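Long-range contacts in cycloalternan-forming enzyme (Listeria monocytogenes serovar 1/2a, PDB 5F7U), which belongs to glycoside hydrolase family 31 and combines a TIM-barrel domain with several beta-rich domains, among them a family 6 carbohydrate-binding module: residues A[158-163]-A[334-339]; A[342-347]-A[715-720]. The protein carries 1 engineered substitution. One frame throughout, in Å; residues are numbered along the deposited sequence.

How the contacts relate
The two contacts follow one another along the chain, contact 1 closing before contact 2 opens, and their centres lie about 19 Å apart. Strand 333-338, which pairs with strand 158-164 in contact 1, runs through a short turn into helix 343-354, whose first turn makes contact 2. They also touch directly: Ile338 CG2 packs 3.7 Å from Ile346 O. Contact 1 closes the beta-rich, galactose mutarotase-like part of the enzyme on itself. Contact 2 packs that helix turn against the loop between helix 702-715 and strand 720-721, which leads into the C-terminal domain's sheet. It alone bridges to a segment some 370 residues on, across the TIM-barrel strands (367-660) that lie between in sequence.

Contact 1: A[158-163]-A[334-339]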
ATOM      1  N   THR A 158      23.046   0.400  -5.452  1.00 15.04           N
ATOM      2  CA  THR A 158      22.334  -0.775  -4.935  1.00 15.25           C
ATOM      3  C   THR A 158      23.327  -1.937  -4.869  1.00 15.23           C
ATOM      4  O   THR A 158      23.768  -2.433  -5.908  1.00 15.32           O
ATOM      5  CB  THR A 158      21.116  -1.118  -5.824  1.00 15.58           C
ATOM      6  OG1 THR A 158      20.191  -0.022  -5.813  1.00 16.28           O
ATOM      7  CG2 THR A 158      20.375  -2.383  -5.313  1.00 15.39           C
ATOM      8  N   LEU A 159      23.681  -2.328  -3.644  1.00 15.02           N
ATOM      9  CA  LEU A 159      24.699  -3.352  -3.392  1.00 15.07           C
ATOM     10  C   LEU A 159      24.046  -4.701  -3.154  1.00 14.63           C
ATOM     11  O   LEU A 159      23.093  -4.792  -2.392  1.00 14.58           O
ATOM     12  CB  LEU A 159      25.540  -2.949  -2.181  1.00 15.63           C
ATOM     13  CG  LEU A 159      26.550  -3.956  -1.614  1.00 15.73           C
ATOM     14  CD1 LEU A 159      27.720  -4.146  -2.577  1.00 16.12           C
ATOM     15  CD2 LEU A 159      27.046  -3.492  -0.251  1.00 16.45           C
ATOM     16  N   ARG A 160      24.568  -5.738  -3.794  1.00 14.66           N
ATOM     17  CA  ARG A 160      24.074  -7.101  -3.600  1.00 14.23           C
ATOM     18  C   ARG A 160      25.142  -7.930  -2.899  1.00 14.83           C
ATOM     19  O   ARG A 160      26.294  -7.955  -3.326  1.00 14.98           O
ATOM     20  CB  ARG A 160      23.746  -7.745  -4.955  1.00 14.30           C
ATOM     21  CG  ARG A 160      23.021  -9.075  -4.845  1.00 13.77           C
ATOM     22  CD  ARG A 160      22.903  -9.660  -6.232  1.00 14.48           C
ATOM     23  NE  ARG A 160      22.058 -10.839  -6.260  1.00 14.76           N
ATOM     24  CZ  ARG A 160      21.708 -11.456  -7.387  1.00 15.42           C
ATOM     25  NH1 ARG A 160      22.144 -11.001  -8.572  1.00 15.66           N
ATOM     26  NH2 ARG A 160      20.899 -12.510  -7.330  1.00 15.90           N
ATOM     27  N   MET A 161      24.747  -8.627  -1.839  1.00 15.03           N
ATOM     28  CA  MET A 161      25.625  -9.558  -1.124  1.00 16.08           C
ATOM     29  C   MET A 161      25.169 -10.984  -1.320  1.00 15.06           C
ATOM     30  O   MET A 161      24.003 -11.269  -1.119  1.00 14.28           O
ATOM     31  CB  MET A 161      25.544  -9.287   0.377  1.00 18.10           C
ATOM     32  CG  MET A 161      26.691  -8.496   0.917  1.00 21.90           C
ATOM     33  SD  MET A 161      26.551  -6.808   0.375  1.00 25.83           S
ATOM     34  CE  MET A 161      25.248  -6.286   1.512  1.00 25.61           C
ATOM     35  N   GLU A 162      26.105 -11.874  -1.668  1.00 14.13           N
ATOM     36  CA  GLU A 162      25.762 -13.273  -1.865  1.00 14.46           C
ATOM     37  C   GLU A 162      26.771 -14.098  -1.096  1.00 14.15           C
ATOM     38  O   GLU A 162      27.987 -14.030  -1.360  1.00 13.94           O
ATOM     39  CB  GLU A 162      25.748 -13.646  -3.347  1.00 14.96           C
ATOM     40  CG  GLU A 162      24.594 -13.011  -4.119  1.00 16.02           C
ATOM     41  CD  GLU A 162      24.740 -13.234  -5.607  1.00 17.21           C
ATOM     42  OE1 GLU A 162      25.502 -12.494  -6.273  1.00 17.20           O
ATOM     43  OE2 GLU A 162      24.106 -14.178  -6.093  1.00 18.40           O
ATOM     44  N   LEU A 163      26.277 -14.822  -0.094  1.00 13.77           N
ATOM     45  CA  LEU A 163      27.177 -15.597   0.767  1.00 13.81           C
ATOM     46  C   LEU A 163      27.041 -17.078   0.430  1.00 14.17           C
ATOM     47  O   LEU A 163      25.921 -17.622   0.443  1.00 14.17           O
ATOM     48  CB  LEU A 163      26.836 -15.359   2.245  1.00 13.67           C
ATOM     49  CG  LEU A 163      27.628 -16.240   3.226  1.00 14.27           C
ATOM     50  CD1 LEU A 163      29.092 -15.780   3.360  1.00 14.30           C
ATOM     51  CD2 LEU A 163      26.911 -16.261   4.573  1.00 14.05           C
ATOM     52  N   ASP A 334      21.245 -14.281  -0.170  1.00 14.56           N
ATOM     53  CA  ASP A 334      21.264 -13.265  -1.228  1.00 14.73           C
ATOM     54  C   ASP A 334      20.449 -12.072  -0.727  1.00 14.10           C
ATOM     55  O   ASP A 334      19.231 -12.182  -0.535  1.00 13.77           O
ATOM     56  CB  ASP A 334      20.648 -13.892  -2.483  1.00 15.19           C
ATOM     57  CG  ASP A 334      20.645 -12.969  -3.696  1.00 15.61           C
ATOM     58  OD1 ASP A 334      21.174 -11.842  -3.656  1.00 15.54           O
ATOM     59  OD2 ASP A 334      20.089 -13.408  -4.723  1.00 16.06           O
ATOM     60  N   TYR A 335      21.109 -10.939  -0.478  1.00 13.90           N
ATOM     61  CA  TYR A 335      20.366  -9.749  -0.018  1.00 13.81           C
ATOM     62  C   TYR A 335      20.938  -8.455  -0.572  1.00 13.75           C
ATOM     63  O   TYR A 335      22.088  -8.412  -1.013  1.00 14.49           O
ATOM     64  CB  TYR A 335      20.221  -9.704   1.519  1.00 13.81           C
ATOM     65  CG  TYR A 335      21.497  -9.464   2.304  1.00 14.57           C
ATOM     66  CD1 TYR A 335      22.377 -10.513   2.561  1.00 15.07           C
ATOM     67  CD2 TYR A 335      21.799  -8.192   2.824  1.00 14.70           C
ATOM     68  CE1 TYR A 335      23.565 -10.317   3.280  1.00 15.63           C
ATOM     69  CE2 TYR A 335      22.982  -7.975   3.549  1.00 15.33           C
ATOM     70  CZ  TYR A 335      23.848  -9.047   3.772  1.00 15.92           C
ATOM     71  OH  TYR A 335      25.024  -8.905   4.469  1.00 17.12           O
ATOM     72  N   TYR A 336      20.114  -7.415  -0.575  1.00 13.45           N
ATOM     73  CA  TYR A 336      20.504  -6.152  -1.177  1.00 13.65           C
ATOM     74  C   TYR A 336      20.401  -5.045  -0.149  1.00 13.44           C
ATOM     75  O   TYR A 336      19.460  -5.026   0.663  1.00 13.36           O
ATOM     76  CB  TYR A 336      19.588  -5.783  -2.334  1.00 13.58           C
ATOM     77  CG  TYR A 336      19.540  -6.733  -3.508  1.00 14.03           C
ATOM     78  CD1 TYR A 336      18.781  -7.927  -3.458  1.00 14.06           C
ATOM     79  CD2 TYR A 336      20.170  -6.406  -4.714  1.00 14.53           C
ATOM     80  CE1 TYR A 336      18.722  -8.786  -4.570  1.00 14.37           C
ATOM     81  CE2 TYR A 336      20.106  -7.247  -5.821  1.00 14.76           C
ATOM     82  CZ  TYR A 336      19.385  -8.426  -5.742  1.00 14.96           C
ATOM     83  OH  TYR A 336      19.337  -9.212  -6.879  1.00 15.62           O
ATOM     84  N   VAL A 337      21.369  -4.126  -0.180  1.00 13.72           N
ATOM     85  CA  VAL A 337      21.232  -2.848   0.510  1.00 13.74           C
ATOM     86  C   VAL A 337      21.058  -1.782  -0.577  1.00 13.87           C
ATOM     87  O   VAL A 337      21.934  -1.586  -1.407  1.00 14.08           O
ATOM     88  CB  VAL A 337      22.438  -2.540   1.433  1.00 14.18           C
ATOM     89  CG1 VAL A 337      22.288  -1.153   2.067  1.00 14.38           C
ATOM     90  CG2 VAL A 337      22.584  -3.633   2.493  1.00 14.21           C
ATOM     91  N   ILE A 338      19.914  -1.112  -0.535  1.00 13.63           N
ATOM     92  CA  ILE A 338      19.423  -0.287  -1.631  1.00 13.86           C
ATOM     93  C   ILE A 338      19.461   1.170  -1.200  1.00 14.30           C
ATOM     94  O   ILE A 338      18.831   1.540  -0.204  1.00 13.96           O
ATOM     95  CB  ILE A 338      17.976  -0.691  -1.997  1.00 13.60           C
ATOM     96  CG1 ILE A 338      17.909  -2.212  -2.282  1.00 13.73           C
ATOM     97  CG2 ILE A 338      17.494   0.124  -3.196  1.00 13.45           C
ATOM     98  CD1 ILE A 338      16.513  -2.719  -2.597  1.00 13.89           C
ATOM     99  N   SER A 339      20.219   1.978  -1.942  1.00 15.35           N
ATOM    100  CA  SER A 339      20.212   3.427  -1.772  1.00 16.94           C
ATOM    101  C   SER A 339      19.505   4.039  -2.989  1.00 17.29           C
ATOM    102  O   SER A 339      18.979   3.317  -3.840  1.00 17.26           O
ATOM    103  CB  SER A 339      21.647   3.938  -1.636  1.00 18.21           C
ATOM    104  OG  SER A 339      21.663   5.350  -1.449  1.00 21.11           O
TER
HETATM  105  O   HOH W   1      22.177 -15.729  -5.226  1.00 24.18           O
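Asp334 OD2 is gripped by three donors: Arg160 NH2 at 2.9 Å, Asn302 ND2, and, weakly, a water that also donates to Glu162 OE2. The carboxylate belongs to an antiparallel beta-ladder in the galactose mutarotase-like region, where strands 158-163 and 334-338 pair. Leu159 with Val337 and Met161 with Tyr335 are the hydrogen-bonded pairs; the straightest of their four bonds runs from Met161 N to Tyr335 O (2.8 Å, 176°).

On the face carrying Arg160, Glu162, Asp334 and Tyr336, arginine suits its place because its chain, extended from CG to NE, reaches diagonally past Tyr336 to Asp334. It grips the carboxylate side-on: NE meets Asp334 OD1 at 2.9 Å, NH2 meets OD2, and both oxygens use syn lone pairs and lie within 2° of the guanidinium plane, though the carboxylate is twisted 25° from it. Tyr336 OH sits 3.2 Å above the centre of the guanidinium, too badly angled to bond with NE, while Arg160 CG lies over the tyrosine ring in a CH-pi contact. Toward the rim of the opposite guanidinium face, Glu162 OE1 makes only a long salt bridge to Arg160 NE (3.8 Å), by charge alone; OE2 is bound to His172 ND1. The arginine probably offsets repulsion between the two carboxylates.

On the other, largely apolar face, Met161, bent at chi2 and chi3, lays CB over the Tyr335 ring, 3.9 Å from its centroid, a CH-pi contact accompanied by an oblique Met-aromatic approach of the sulfur. Tyr335 OH bonds to Asn240, and the thioether curls back until Met161 CE lies 3.5 Å from Tyr335 CE2.

Contact 2: A[342-347]-A[715-720]; sequences DQNDIV and NGKSMM
One face of the Asn344 carboxamide is crossed by the aliphatic chain of Lys717, whose CG, CD and CE pass obliquely over it; the nearest approach is 3.9 Å, between Lys717 CE and Asn344 ND2. At the two ends of the same flat group, ND2 donates to Asp726 OD1 and OD1 accepts from a water. This is the N-terminal turn of helix 343-354 lying against the exit of helix 702-715, a water-bridged junction between the helix that follows the mutarotase-like sheet and the start of the C-terminal domain.

Asparagine suits the spot because its amide offers both a donor and an acceptor, and its flat face takes the lysine methylenes. Lysine suits its own place by being long: CG stands anti to the backbone N (chi1 -170°), and the extended chain carries NZ past the amide to a salt bridge with Asp744.

The water 2.8 Å from Asn344 OD1 joins that side chain to the backbone of 715-720, donating to OD1 and weakly to Gly716 O and accepting from Ser718 N at 2.9 Å. A second water is within reach of Asn715 O and, weakly, Asn344 O; the polar links between the two segments run through water.

Asp342 is the N-cap of helix 343-354. Its OD1 accepts from Asp345 N at 2.9 Å, met nearly along the C-O axis, and so satisfies an amide that has no carbonyl of an earlier turn to bind. At the C-terminal end of helix 702-715, the chain leaves with positive phi (68°) at Gly716, a conformation easy for a residue without CB. That turn brings Gly716 close to Val347, whose compact branch packs on the backbone, with CG1 at 3.5 Å from Gly716 O.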
ATOM      1  N   ASP A 342      16.253   9.455  -3.363  1.00 18.33           N
ATOM      2  CA  ASP A 342      15.352   9.718  -2.244  1.00 18.01           C
ATOM      3  C   ASP A 342      14.617   8.424  -1.860  1.00 16.32           C
ATOM      4  O   ASP A 342      14.924   7.367  -2.410  1.00 15.75           O
ATOM      5  CB  ASP A 342      14.396  10.894  -2.565  1.00 19.40           C
ATOM      6  CG  ASP A 342      13.469  10.643  -3.750  1.00 21.23           C
ATOM      7  OD1 ASP A 342      13.058   9.496  -4.039  1.00 21.29           O
ATOM      8  OD2 ASP A 342      13.056  11.661  -4.365  1.00 23.20           O
ATOM      9  N   GLN A 343      13.657   8.479  -0.925  1.00 15.14           N
ATOM     10  CA  GLN A 343      13.041   7.230  -0.424  1.00 14.29           C
ATOM     11  C   GLN A 343      12.218   6.531  -1.488  1.00 14.03           C
ATOM     12  O   GLN A 343      12.178   5.296  -1.546  1.00 13.75           O
ATOM     13  CB  GLN A 343      12.154   7.473   0.809  1.00 14.04           C
ATOM     14  CG  GLN A 343      12.886   8.171   1.952  1.00 13.91           C
ATOM     15  CD  GLN A 343      13.985   7.302   2.547  1.00 13.94           C
ATOM     16  OE1 GLN A 343      15.157   7.394   2.161  1.00 14.19           O
ATOM     17  NE2 GLN A 343      13.614   6.465   3.500  1.00 13.53           N
ATOM     18  N   ASN A 344      11.564   7.333  -2.335  1.00 13.84           N
ATOM     19  CA  ASN A 344      10.763   6.756  -3.391  1.00 14.19           C
ATOM     20  C   ASN A 344      11.608   6.116  -4.473  1.00 14.24           C
ATOM     21  O   ASN A 344      11.195   5.120  -5.086  1.00 14.53           O
ATOM     22  CB  ASN A 344       9.817   7.807  -3.944  1.00 14.56           C
ATOM     23  CG  ASN A 344       8.801   8.232  -2.911  1.00 14.57           C
ATOM     24  OD1 ASN A 344       8.134   7.376  -2.316  1.00 14.80           O
ATOM     25  ND2 ASN A 344       8.725   9.536  -2.640  1.00 15.03           N
ATOM     26  N   ASP A 345      12.803   6.662  -4.657  1.00 14.78           N
ATOM     27  CA  ASP A 345      13.778   6.075  -5.570  1.00 14.76           C
ATOM     28  C   ASP A 345      14.313   4.744  -5.037  1.00 14.42           C
ATOM     29  O   ASP A 345      14.623   3.840  -5.830  1.00 14.18           O
ATOM     30  CB  ASP A 345      14.930   7.034  -5.825  1.00 15.85           C
ATOM     31  CG  ASP A 345      15.732   6.649  -7.046  1.00 16.64           C
ATOM     32  OD1 ASP A 345      15.095   6.313  -8.067  1.00 16.94           O
ATOM     33  OD2 ASP A 345      16.974   6.681  -6.969  1.00 17.05           O
ATOM     34  N   ILE A 346      14.390   4.603  -3.706  1.00 13.64           N
ATOM     35  CA  ILE A 346      14.770   3.314  -3.106  1.00 13.48           C
ATOM     36  C   ILE A 346      13.714   2.270  -3.472  1.00 13.34           C
ATOM     37  O   ILE A 346      14.047   1.163  -3.906  1.00 13.29           O
ATOM     38  CB  ILE A 346      14.973   3.426  -1.576  1.00 13.31           C
ATOM     39  CG1 ILE A 346      16.249   4.246  -1.295  1.00 13.74           C
ATOM     40  CG2 ILE A 346      15.009   2.049  -0.899  1.00 12.97           C
ATOM     41  CD1 ILE A 346      16.407   4.667   0.167  1.00 13.94           C
ATOM     42  N   VAL A 347      12.439   2.648  -3.337  1.00 13.08           N
ATOM     43  CA  VAL A 347      11.337   1.780  -3.780  1.00 13.34           C
ATOM     44  C   VAL A 347      11.427   1.446  -5.269  1.00 13.58           C
ATOM     45  O   VAL A 347      11.246   0.273  -5.651  1.00 13.78           O
ATOM     46  CB  VAL A 347       9.948   2.344  -3.383  1.00 13.13           C
ATOM     47  CG1 VAL A 347       8.831   1.379  -3.801  1.00 13.19           C
ATOM     48  CG2 VAL A 347       9.926   2.523  -1.877  1.00 13.32           C
ATOM     49  N   ASN A 715       7.855   4.791 -12.454  1.00 21.46           N
ATOM     50  CA  ASN A 715       8.887   5.331 -11.569  1.00 21.23           C
ATOM     51  C   ASN A 715       8.882   4.799 -10.146  1.00 20.08           C
ATOM     52  O   ASN A 715       9.643   5.277  -9.295  1.00 19.97           O
ATOM     53  CB  ASN A 715       8.797   6.856 -11.580  1.00 22.23           C
ATOM     54  CG  ASN A 715       8.960   7.417 -12.979  1.00 24.22           C
ATOM     55  OD1 ASN A 715       9.845   6.997 -13.730  1.00 26.09           O
ATOM     56  ND2 ASN A 715       8.084   8.332 -13.351  1.00 25.05           N
ATOM     57  N   GLY A 716       8.040   3.803  -9.890  1.00 18.80           N
ATOM     58  CA  GLY A 716       8.003   3.165  -8.572  1.00 17.99           C
ATOM     59  C   GLY A 716       7.483   4.006  -7.420  1.00 17.42           C
ATOM     60  O   GLY A 716       7.656   3.627  -6.250  1.00 17.36           O
ATOM     61  N   LYS A 717       6.874   5.161  -7.721  1.00 17.08           N
ATOM     62  CA  LYS A 717       6.322   6.025  -6.684  1.00 16.73           C
ATOM     63  C   LYS A 717       4.892   5.589  -6.370  1.00 15.50           C
ATOM     64  O   LYS A 717       4.003   5.716  -7.205  1.00 15.22           O
ATOM     65  CB  LYS A 717       6.325   7.478  -7.121  1.00 18.06           C
ATOM     66  CG  LYS A 717       6.000   8.447  -5.998  1.00 19.44           C
ATOM     67  CD  LYS A 717       6.694   9.751  -6.297  1.00 21.97           C
ATOM     68  CE  LYS A 717       6.268  10.803  -5.326  1.00 22.14           C
ATOM     69  NZ  LYS A 717       6.741  12.077  -5.927  1.00 23.53           N
ATOM     70  N   SER A 718       4.674   5.070  -5.163  1.00 14.40           N
ATOM     71  CA  SER A 718       3.329   4.624  -4.794  1.00 13.40           C
ATOM     72  C   SER A 718       2.355   5.787  -4.738  1.00 12.96           C
ATOM     73  O   SER A 718       2.753   6.928  -4.503  1.00 12.73           O
ATOM     74  CB  SER A 718       3.366   3.890  -3.450  1.00 13.20           C
ATOM     75  OG  SER A 718       4.125   2.693  -3.610  1.00 13.44           O
ATOM     76  N   MET A 719       1.072   5.488  -4.956  1.00 12.78           N
ATOM     77  CA  MET A 719       0.033   6.520  -5.001  1.00 12.74           C
ATOM     78  C   MET A 719      -0.250   7.151  -3.640  1.00 13.04           C
ATOM     79  O   MET A 719      -0.438   8.369  -3.534  1.00 13.21           O
ATOM     80  CB  MET A 719      -1.250   5.946  -5.589  1.00 12.63           C
ATOM     81  CG  MET A 719      -1.122   5.718  -7.089  1.00 12.81           C
ATOM     82  SD  MET A 719      -2.458   4.702  -7.715  1.00 13.07           S
ATOM     83  CE  MET A 719      -3.761   5.913  -7.815  1.00 12.91           C
ATOM     84  N   MET A 720      -0.270   6.313  -2.602  1.00 12.88           N
ATOM     85  CA  MET A 720      -0.561   6.786  -1.257  1.00 12.92           C
ATOM     86  C   MET A 720       0.652   6.481  -0.413  1.00 12.37           C
ATOM     87  O   MET A 720       1.055   5.324  -0.369  1.00 12.90           O
ATOM     88  CB  MET A 720      -1.781   6.031  -0.719  1.00 13.91           C
ATOM     89  CG  MET A 720      -2.133   6.395   0.707  1.00 14.95           C
ATOM     90  SD  MET A 720      -3.586   5.530   1.358  1.00 16.99           S
ATOM     91  CE  MET A 720      -3.025   3.853   1.134  1.00 14.94           C
TER
HETATM   92  O   HOH W   2       6.919   5.035  -3.321  1.00 16.42           O
HETATM   93  O   HOH W   3       9.812   6.911  -7.202  1.00 37.21           O
HETATM   94  O   HOH W   4      12.590   7.150  -9.259  1.00 36.11           O